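Long-range contact in MTH396 protein (Methanothermobacter thermautotrophicus, PDB 1NXH), which is of unknown function but forms an all-helical, disulfide-linked homodimer and belongs to the EhaM (DUF1959) family: residues 95-99 / 115-120. Residues are numbered along the deposited sequence; the frame is centred on the assembly and turned at random.
Sequences LKDEI and EGRRRL
L95 reaches across to the helix of residues 115-120 with both methyls of its forked end. With CG anti to the backbone N (chi1 -179°), the chain swings beside the carbonyl carbon, from where its end comes nearer the other helix: CD1 lies 3.8 Å from CB of R119, CD2 4.0 Å from O of G116 and, more loosely, 4.3 Å from CB of L120. A leucine, forked but unbranched at CB, suits this spot, since one side chain can meet the consecutive residues R119 and L120; L75 also touches it, and L80 and I87 pack on L120. The framework is an antiparallel helical hairpin of helices 89-104 and 109-124, joined by a short connection; the axes of segments 95-99 and 115-120 lie 149° apart in direction and 10.3 Å apart at closest approach. E98 sits at the margin, where a long acid can answer an arginine: its OE1 forms a salt bridge with NH1 of R119, 2.7 Å apart, though the place of this nitrogen is less sure. Within its own helix R119 also bonds through NH2 to OE1 of E115 (3.2 Å), while E115 OE2 accepts NE of R118 at 2.9 Å from above the carboxylate plane; the four-residue charge network across the helices is thus tentative. I99, one turn on from L95, points its CD1 at the backbone of G116, where no side chain intervenes; L71 of helix 63-74 also touches this isoleucine.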
loop_
_atom_site.group_PDB
_atom_site.type_symbol
_atom_site.label_atom_id
_atom_site.label_comp_id
_atom_site.label_asym_id
_atom_site.label_seq_id
_atom_site.Cartn_x
_atom_site.Cartn_y
_atom_site.Cartn_z
ATOM N N LEU A 95 -12.425 -0.943 -10.843
ATOM C CA LEU A 95 -11.862 -2.099 -10.156
ATOM C C LEU A 95 -11.682 -1.872 -8.662
ATOM O O LEU A 95 -12.007 -2.741 -7.832
ATOM C CB LEU A 95 -10.510 -2.465 -10.758
ATOM C CG LEU A 95 -9.859 -3.698 -10.110
ATOM C CD1 LEU A 95 -10.769 -4.928 -10.287
ATOM C CD2 LEU A 95 -8.487 -3.942 -10.735
ATOM N N LYS A 96 -11.152 -0.704 -8.316
ATOM C CA LYS A 96 -10.941 -0.390 -6.914
ATOM C C LYS A 96 -12.289 -0.301 -6.211
ATOM O O LYS A 96 -12.419 -0.690 -5.047
ATOM C CB LYS A 96 -10.152 0.917 -6.789
ATOM C CG LYS A 96 -8.674 0.754 -7.164
ATOM C CD LYS A 96 -8.079 2.014 -7.794
ATOM C CE LYS A 96 -7.930 3.153 -6.780
ATOM N NZ LYS A 96 -7.479 4.425 -7.432
ATOM N N ASP A 97 -13.300 0.182 -6.932
ATOM C CA ASP A 97 -14.630 0.310 -6.360
ATOM C C ASP A 97 -15.178 -1.033 -5.914
ATOM O O ASP A 97 -15.449 -1.254 -4.725
ATOM C CB ASP A 97 -15.594 0.927 -7.368
ATOM C CG ASP A 97 -15.315 2.388 -7.610
ATOM O OD1 ASP A 97 -14.847 3.056 -6.667
ATOM O OD2 ASP A 97 -15.578 2.875 -8.730
ATOM N N GLU A 98 -15.344 -1.926 -6.883
ATOM C CA GLU A 98 -15.871 -3.255 -6.624
ATOM C C GLU A 98 -15.117 -4.049 -5.578
ATOM O O GLU A 98 -15.753 -4.724 -4.769
ATOM C CB GLU A 98 -15.937 -4.056 -7.912
ATOM C CG GLU A 98 -14.861 -3.727 -8.890
ATOM C CD GLU A 98 -15.119 -4.398 -10.202
ATOM O OE1 GLU A 98 -16.303 -4.442 -10.601
ATOM O OE2 GLU A 98 -14.155 -4.879 -10.835
ATOM N N ILE A 99 -13.784 -3.996 -5.583
ATOM C CA ILE A 99 -13.030 -4.745 -4.574
ATOM C C ILE A 99 -13.311 -4.126 -3.217
ATOM O O ILE A 99 -13.551 -4.827 -2.238
ATOM C CB ILE A 99 -11.494 -4.701 -4.779
ATOM C CG1 ILE A 99 -11.122 -5.082 -6.218
ATOM C CG2 ILE A 99 -10.810 -5.669 -3.781
ATOM C CD1 ILE A 99 -11.406 -6.523 -6.569
ATOM N N GLU A 115 -9.036 -11.715 -5.591
ATOM C CA GLU A 115 -10.083 -11.553 -6.596
ATOM C C GLU A 115 -9.776 -10.333 -7.468
ATOM O O GLU A 115 -10.053 -10.329 -8.676
ATOM C CB GLU A 115 -11.445 -11.378 -5.913
ATOM C CG GLU A 115 -12.508 -12.375 -6.356
ATOM C CD GLU A 115 -12.804 -12.300 -7.846
ATOM O OE1 GLU A 115 -13.080 -11.183 -8.340
ATOM O OE2 GLU A 115 -12.770 -13.353 -8.523
ATOM N N GLY A 116 -9.204 -9.295 -6.854
ATOM C CA GLY A 116 -8.868 -8.085 -7.594
ATOM C C GLY A 116 -7.719 -8.344 -8.557
ATOM O O GLY A 116 -7.640 -7.751 -9.651
ATOM N N ARG A 117 -6.819 -9.225 -8.120
ATOM C CA ARG A 117 -5.671 -9.620 -8.907
ATOM C C ARG A 117 -6.276 -10.274 -10.149
ATOM O O ARG A 117 -5.905 -9.961 -11.286
ATOM C CB ARG A 117 -4.849 -10.631 -8.122
ATOM C CG ARG A 117 -3.470 -10.858 -8.662
ATOM C CD ARG A 117 -2.476 -10.136 -7.811
ATOM N NE ARG A 117 -2.611 -10.558 -6.422
ATOM C CZ ARG A 117 -1.878 -10.092 -5.409
ATOM N NH1 ARG A 117 -0.934 -9.170 -5.613
ATOM N NH2 ARG A 117 -2.095 -10.555 -4.177
ATOM N N ARG A 118 -7.233 -11.170 -9.911
ATOM C CA ARG A 118 -7.923 -11.873 -10.989
ATOM C C ARG A 118 -8.553 -10.925 -12.016
ATOM O O ARG A 118 -8.180 -10.942 -13.197
ATOM C CB ARG A 118 -9.007 -12.813 -10.421
ATOM C CG ARG A 118 -8.472 -14.155 -9.885
ATOM C CD ARG A 118 -9.551 -15.260 -9.811
ATOM N NE ARG A 118 -10.462 -15.132 -8.666
ATOM C CZ ARG A 118 -10.131 -15.357 -7.392
ATOM N NH1 ARG A 118 -8.897 -15.731 -7.068
ATOM N NH2 ARG A 118 -11.038 -15.197 -6.434
ATOM N N ARG A 119 -9.499 -10.096 -11.576
ATOM C CA ARG A 119 -10.144 -9.191 -12.511
ATOM C C ARG A 119 -9.130 -8.279 -13.190
ATOM O O ARG A 119 -9.367 -7.802 -14.292
ATOM C CB ARG A 119 -11.232 -8.373 -11.820
ATOM C CG ARG A 119 -12.414 -8.087 -12.765
ATOM C CD ARG A 119 -13.604 -7.491 -12.029
ATOM N NE ARG A 119 -13.784 -8.128 -10.723
ATOM C CZ ARG A 119 -14.809 -7.907 -9.901
ATOM N NH1 ARG A 119 -15.771 -7.058 -10.242
ATOM N NH2 ARG A 119 -14.870 -8.532 -8.726
ATOM N N LEU A 120 -7.996 -8.051 -12.536
ATOM C CA LEU A 120 -6.946 -7.217 -13.110
ATOM C C LEU A 120 -6.373 -7.922 -14.320
ATOM O O LEU A 120 -6.405 -7.394 -15.433
ATOM C CB LEU A 120 -5.813 -6.986 -12.111
ATOM C CG LEU A 120 -4.615 -6.262 -12.749
ATOM C CD1 LEU A 120 -5.064 -4.897 -13.203
ATOM C CD2 LEU A 120 -3.453 -6.130 -11.772
#